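PDB 6A3F: levoglucosan dehydrogenase from Pseudarthrobacter phenanthrenivorans, which catalyses the NAD(+)-dependent oxidation of levoglucosan (1,6-anhydro-beta-D-glucose) to 3-dehydrolevoglucosan, as a homotetramer of the Gfo/Idh/MocA family. Local coordinates for residues M21-G27 and A54-V60; A37-A41 and Y355-I360. All coordinates share one frame; numbering follows the deposited sequence.

Contact 1: residues M21-G27 and A54-V60; sequences MQNLNVG and ALPVRKV
L24 is held through both its backbone polar atoms by the neighbouring strand: its N donates to L55 O at 3.0 Å, and its O accepts from V57 N at 2.8 Å. The ladder begins one bond earlier, where L55 N donates to Q22 O, and continues with V26 N to V57 O, a bond that meets the acceptor nearly head-on, with a C=O...N angle of 168°. At V26 O the regular pattern breaks. This oxygen takes two donors, K59 N at 3.0 Å and V60 N at 3.2 Å, because the register slips by one residue in a beta bulge beside the inverse gamma turn centred on R58. Beyond it, G27 CA lies 3.1 Å from V60 O in a CA-H...O contact. The backbones of N25 and G27 instead bond to the strand on the other side, N25 with H95 and V96, G27 with V96 and D98.

N25 lies on the same face as V57, its side chain alongside that of the valine. With CG anti to the carbonyl carbon (chi1 -69°), the amide leans over the neighbouring strand. OD1 meets V57 CB by van der Waals contact at 3.4 Å, while ND2 donates to D93 O. N25 CB also runs beside K59 CB at 3.7 Å, while the ammonium of K59 goes on to a salt bridge with E79. On the other face, L24 and V26 pack against F367 of helix 355-371.

Parallel pairing of strands 23-30 and 55-62, joined through helix 35-48, makes the first beta-alpha-beta unit of the NAD-binding Rossmann fold.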
loop_
_atom_site.group_PDB
_atom_site.type_symbol
_atom_site.label_atom_id
_atom_site.label_comp_id
_atom_site.label_asym_id
_atom_site.label_seq_id
_atom_site.Cartn_x
_atom_site.Cartn_y
_atom_site.Cartn_z
ATOM N N MET B 21 13.634 -19.823 40.398
ATOM C CA MET B 21 13.122 -18.580 39.704
ATOM C C MET B 21 12.611 -17.582 40.752
ATOM O O MET B 21 11.647 -17.843 41.468
ATOM C CB MET B 21 11.981 -18.903 38.733
ATOM C CG MET B 21 11.555 -17.728 37.851
ATOM S SD MET B 21 10.152 -18.126 36.768
ATOM C CE MET B 21 9.051 -18.930 37.934
ATOM N N GLN B 22 13.260 -16.421 40.811
ATOM C CA GLN B 22 13.006 -15.456 41.864
ATOM C C GLN B 22 11.804 -14.575 41.490
ATOM O O GLN B 22 11.604 -14.192 40.326
ATOM C CB GLN B 22 14.264 -14.613 42.102
ATOM C CG GLN B 22 14.334 -14.005 43.502
ATOM C CD GLN B 22 15.424 -12.968 43.643
ATOM O OE1 GLN B 22 16.421 -12.996 42.918
ATOM N NE2 GLN B 22 15.242 -12.042 44.578
ATOM N N ASN B 23 11.024 -14.244 42.504
ATOM C CA ASN B 23 10.059 -13.165 42.438
ATOM C C ASN B 23 10.791 -11.817 42.545
ATOM O O ASN B 23 11.616 -11.641 43.428
ATOM C CB ASN B 23 9.025 -13.307 43.540
ATOM C CG ASN B 23 8.071 -14.452 43.315
ATOM O OD1 ASN B 23 8.004 -15.031 42.239
ATOM N ND2 ASN B 23 7.298 -14.770 44.336
ATOM N N LEU B 24 10.546 -10.891 41.615
ATOM C CA LEU B 24 11.105 -9.536 41.677
ATOM C C LEU B 24 9.944 -8.535 41.801
ATOM O O LEU B 24 9.034 -8.474 40.947
ATOM C CB LEU B 24 11.967 -9.253 40.445
ATOM C CG LEU B 24 13.328 -9.950 40.389
ATOM C CD1 LEU B 24 13.915 -9.817 39.018
ATOM C CD2 LEU B 24 14.312 -9.399 41.414
ATOM N N ASN B 25 9.972 -7.780 42.902
ATOM C CA ASN B 25 8.898 -6.900 43.281
ATOM C C ASN B 25 9.130 -5.560 42.578
ATOM O O ASN B 25 10.153 -4.903 42.760
ATOM C CB ASN B 25 8.793 -6.750 44.806
ATOM C CG ASN B 25 8.321 -8.004 45.509
ATOM O OD1 ASN B 25 7.415 -8.686 45.050
ATOM N ND2 ASN B 25 8.890 -8.290 46.667
ATOM N N VAL B 26 8.137 -5.175 41.790
ATOM C CA VAL B 26 8.159 -3.933 41.017
ATOM C C VAL B 26 7.350 -2.867 41.736
ATOM O O VAL B 26 6.183 -3.109 42.098
ATOM C CB VAL B 26 7.575 -4.131 39.600
ATOM C CG1 VAL B 26 7.535 -2.826 38.825
ATOM C CG2 VAL B 26 8.330 -5.205 38.839
ATOM N N GLY B 27 7.970 -1.696 41.846
ATOM C CA GLY B 27 7.285 -0.467 42.152
ATOM C C GLY B 27 7.149 0.418 40.922
ATOM O O GLY B 27 8.152 0.832 40.372
ATOM N N ALA B 54 12.680 -14.210 35.510
ATOM C CA ALA B 54 12.221 -13.999 36.866
ATOM C C ALA B 54 10.744 -13.632 36.801
ATOM O O ALA B 54 10.274 -13.217 35.749
ATOM C CB ALA B 54 13.015 -12.899 37.537
ATOM N N LEU B 55 10.041 -13.767 37.921
ATOM C CA LEU B 55 8.610 -13.532 37.962
ATOM C C LEU B 55 8.340 -12.102 38.439
ATOM O O LEU B 55 8.524 -11.812 39.606
ATOM C CB LEU B 55 7.942 -14.542 38.902
ATOM C CG LEU B 55 7.424 -15.816 38.238
ATOM C CD1 LEU B 55 6.787 -16.748 39.261
ATOM C CD2 LEU B 55 6.441 -15.469 37.118
ATOM N N PRO B 56 7.885 -11.227 37.541
ATOM C CA PRO B 56 7.603 -9.862 37.990
ATOM C C PRO B 56 6.388 -9.888 38.928
ATOM O O PRO B 56 5.414 -10.596 38.673
ATOM C CB PRO B 56 7.316 -9.063 36.710
ATOM C CG PRO B 56 7.911 -9.905 35.605
ATOM C CD PRO B 56 7.754 -11.332 36.078
ATOM N N VAL B 57 6.460 -9.137 40.018
ATOM C CA VAL B 57 5.329 -8.988 40.901
ATOM C C VAL B 57 4.977 -7.497 40.942
ATOM O O VAL B 57 5.848 -6.648 41.156
ATOM C CB VAL B 57 5.613 -9.527 42.324
ATOM C CG1 VAL B 57 4.463 -9.184 43.269
ATOM C CG2 VAL B 57 5.883 -11.024 42.364
ATOM N N ARG B 58 3.711 -7.200 40.726
ATOM C CA ARG B 58 3.224 -5.858 40.741
ATOM C C ARG B 58 3.004 -5.490 42.211
ATOM O O ARG B 58 1.909 -5.636 42.709
ATOM C CB ARG B 58 1.932 -5.735 39.924
ATOM C CG ARG B 58 2.106 -6.050 38.441
ATOM C CD ARG B 58 0.813 -6.228 37.657
ATOM N NE ARG B 58 0.331 -7.603 37.764
ATOM C CZ ARG B 58 -0.919 -8.010 37.607
ATOM N NH1 ARG B 58 -1.901 -7.158 37.368
ATOM N NH2 ARG B 58 -1.191 -9.292 37.765
ATOM N N LYS B 59 4.068 -5.042 42.874
ATOM C CA LYS B 59 4.071 -4.996 44.332
ATOM C C LYS B 59 3.413 -3.703 44.809
ATOM O O LYS B 59 2.497 -3.735 45.665
ATOM C CB LYS B 59 5.494 -5.133 44.880
ATOM C CG LYS B 59 5.563 -5.303 46.398
ATOM C CD LYS B 59 4.761 -6.489 46.906
ATOM C CE LYS B 59 5.204 -6.906 48.290
ATOM N NZ LYS B 59 4.721 -8.263 48.642
ATOM N N VAL B 60 3.861 -2.579 44.268
ATOM C CA VAL B 60 3.380 -1.280 44.737
ATOM C C VAL B 60 3.340 -0.284 43.576
ATOM O O VAL B 60 4.211 -0.305 42.742
ATOM C CB VAL B 60 4.280 -0.768 45.878
ATOM C CG1 VAL B 60 5.686 -0.449 45.419
ATOM C CG2 VAL B 60 3.669 0.430 46.563
#

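Contact 2: residues A37-A41 and Y355-I360; sequences AHSLA and YGETKI
This is a buried helix-helix packing contact in which the first helix of the Rossmann beta-alpha-beta unit, 35-48, meets helix 355-371 from far along the chain. The segment axes approach to 8.6 Å and cross at -57°, with no hydrogen bond between them, so the contact rests on van der Waals packing.

At one end, A37 CB sits in the plane of the Y355 ring, at its edge, 3.8 Å from CE2. The tyrosine's CG is anti to the backbone N (chi1 -177°), which swings the ring toward A37. Y355 belongs to the NADH site, and its side chain also touches M34 and N152 of that site.

Next along the interface, L40 lays its CD2 branch on G356 at 3.8 Å from CA; the glycine has no side chain, and the methyl lies directly against its backbone. L40 also packs on A44 of a second subunit, and W346 of that subunit meets the Y355 ring with planes at about 60°.

K359 spans the middle. Its aliphatic base lies by A37 O and A41 CB, and the chain, bent at chi2 and chi3, runs back toward H38, where NZ approaches the ring obliquely, 4.3 Å from H38 CE1. The ammonium forms a salt bridge with E362, and H38 ND1 is hydrogen-bonded to D98.

At the other end the backbones come close: the CA atoms of A41 and I360 are 4.4 Å apart, and I360 CG1 lies 3.9 Å from A41 CA. Beside this approach, A41 CB rests against K359 O at 3.5 Å.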
loop_
_atom_site.group_PDB
_atom_site.type_symbol
_atom_site.label_atom_id
_atom_site.label_comp_id
_atom_site.label_asym_id
_atom_site.label_seq_id
_atom_site.Cartn_x
_atom_site.Cartn_y
_atom_site.Cartn_z
ATOM N N ALA B 37 0.032 -0.244 30.090
ATOM C CA ALA B 37 1.016 -0.907 29.238
ATOM C C ALA B 37 2.133 -1.536 30.092
ATOM O O ALA B 37 2.689 -2.614 29.763
ATOM C CB ALA B 37 1.591 0.113 28.275
ATOM N N HIS B 38 2.501 -0.812 31.172
ATOM C CA HIS B 38 3.470 -1.294 32.167
ATOM C C HIS B 38 2.938 -2.552 32.870
ATOM O O HIS B 38 3.639 -3.551 32.956
ATOM C CB HIS B 38 3.832 -0.166 33.148
ATOM C CG HIS B 38 4.462 1.028 32.512
ATOM N ND1 HIS B 38 5.806 1.328 32.653
ATOM C CD2 HIS B 38 3.923 2.037 31.784
ATOM C CE1 HIS B 38 6.069 2.436 32.007
ATOM N NE2 HIS B 38 4.928 2.892 31.468
ATOM N N SER B 39 1.718 -2.497 33.361
ATOM C CA SER B 39 1.218 -3.595 34.190
ATOM C C SER B 39 0.895 -4.791 33.303
ATOM O O SER B 39 1.074 -5.922 33.744
ATOM C CB SER B 39 0.045 -3.158 35.032
ATOM O OG SER B 39 -0.943 -2.574 34.215
ATOM N N LEU B 40 0.523 -4.531 32.030
ATOM C CA LEU B 40 0.404 -5.599 31.043
ATOM C C LEU B 40 1.743 -6.310 30.883
ATOM O O LEU B 40 1.770 -7.531 30.815
ATOM C CB LEU B 40 -0.015 -5.010 29.699
ATOM C CG LEU B 40 0.074 -5.961 28.514
ATOM C CD1 LEU B 40 -0.864 -7.151 28.709
ATOM C CD2 LEU B 40 -0.258 -5.216 27.240
ATOM N N ALA B 41 2.819 -5.543 30.708
ATOM C CA ALA B 41 4.114 -6.138 30.481
ATOM C C ALA B 41 4.490 -7.076 31.647
ATOM O O ALA B 41 4.943 -8.195 31.398
ATOM C CB ALA B 41 5.164 -5.081 30.281
ATOM N N TYR B 355 1.177 -2.454 20.524
ATOM C CA TYR B 355 2.093 -1.720 21.365
ATOM C C TYR B 355 2.549 -2.592 22.539
ATOM O O TYR B 355 3.667 -2.504 22.950
ATOM C CB TYR B 355 1.386 -0.482 21.923
ATOM C CG TYR B 355 2.253 0.432 22.764
ATOM C CD1 TYR B 355 3.074 1.387 22.175
ATOM C CD2 TYR B 355 2.273 0.320 24.146
ATOM C CE1 TYR B 355 3.909 2.172 22.950
ATOM C CE2 TYR B 355 3.087 1.120 24.933
ATOM C CZ TYR B 355 3.899 2.066 24.336
ATOM O OH TYR B 355 4.647 2.894 25.136
ATOM N N GLY B 356 1.624 -3.363 23.086
ATOM C CA GLY B 356 1.856 -4.155 24.269
ATOM C C GLY B 356 3.012 -5.121 24.089
ATOM O O GLY B 356 3.834 -5.272 25.008
ATOM N N GLU B 357 3.092 -5.766 22.916
ATOM C CA GLU B 357 4.174 -6.757 22.691
ATOM C C GLU B 357 5.552 -6.084 22.805
ATOM O O GLU B 357 6.478 -6.732 23.293
ATOM C CB GLU B 357 4.014 -7.479 21.345
ATOM C CG GLU B 357 2.875 -8.481 21.374
ATOM C CD GLU B 357 1.500 -7.954 20.964
ATOM O OE1 GLU B 357 1.262 -6.731 21.033
ATOM O OE2 GLU B 357 0.665 -8.757 20.530
ATOM N N THR B 358 5.684 -4.823 22.406
ATOM C CA THR B 358 6.976 -4.147 22.523
ATOM C C THR B 358 7.348 -4.011 24.004
ATOM O O THR B 358 8.493 -4.232 24.406
ATOM C CB THR B 358 7.004 -2.788 21.816
ATOM O OG1 THR B 358 6.259 -1.789 22.534
ATOM C CG2 THR B 358 6.526 -2.926 20.389
ATOM N N LYS B 359 6.362 -3.698 24.816
ATOM C CA LYS B 359 6.610 -3.577 26.280
ATOM C C LYS B 359 6.885 -4.948 26.919
ATOM O O LYS B 359 7.676 -5.041 27.887
ATOM C CB LYS B 359 5.430 -2.889 26.971
ATOM C CG LYS B 359 5.132 -1.464 26.529
ATOM C CD LYS B 359 6.279 -0.477 26.783
ATOM C CE LYS B 359 6.465 -0.130 28.256
ATOM N NZ LYS B 359 7.696 0.672 28.420
ATOM N N ILE B 360 6.234 -5.999 26.417
ATOM C CA ILE B 360 6.449 -7.360 26.906
ATOM C C ILE B 360 7.882 -7.831 26.583
ATOM O O ILE B 360 8.576 -8.437 27.454
ATOM C CB ILE B 360 5.349 -8.327 26.396
ATOM C CG1 ILE B 360 3.985 -8.026 27.021
ATOM C CG2 ILE B 360 5.733 -9.762 26.690
ATOM C CD1 ILE B 360 2.839 -8.661 26.317
#

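Both contacts draw on the same beta-alpha-beta unit: contact 1 pairs its two strands, and contact 2 uses the helix that connects them. Helix 355-371 touches both: its residues 355-360 form one side of contact 2, while F367, farther along, packs on L24, V26 and P56 of contact 1. Contact 1 is only partly buried, with exposed residues at its start, and is organised by six backbone hydrogen bonds. Contact 2 is wholly buried, lacks hydrogen bonds between its segments, and depends on close packing beside the NADH site and a second subunit. Their centres lie 15 Å apart, yet R58 CD packs against S39 O at 3.9 Å.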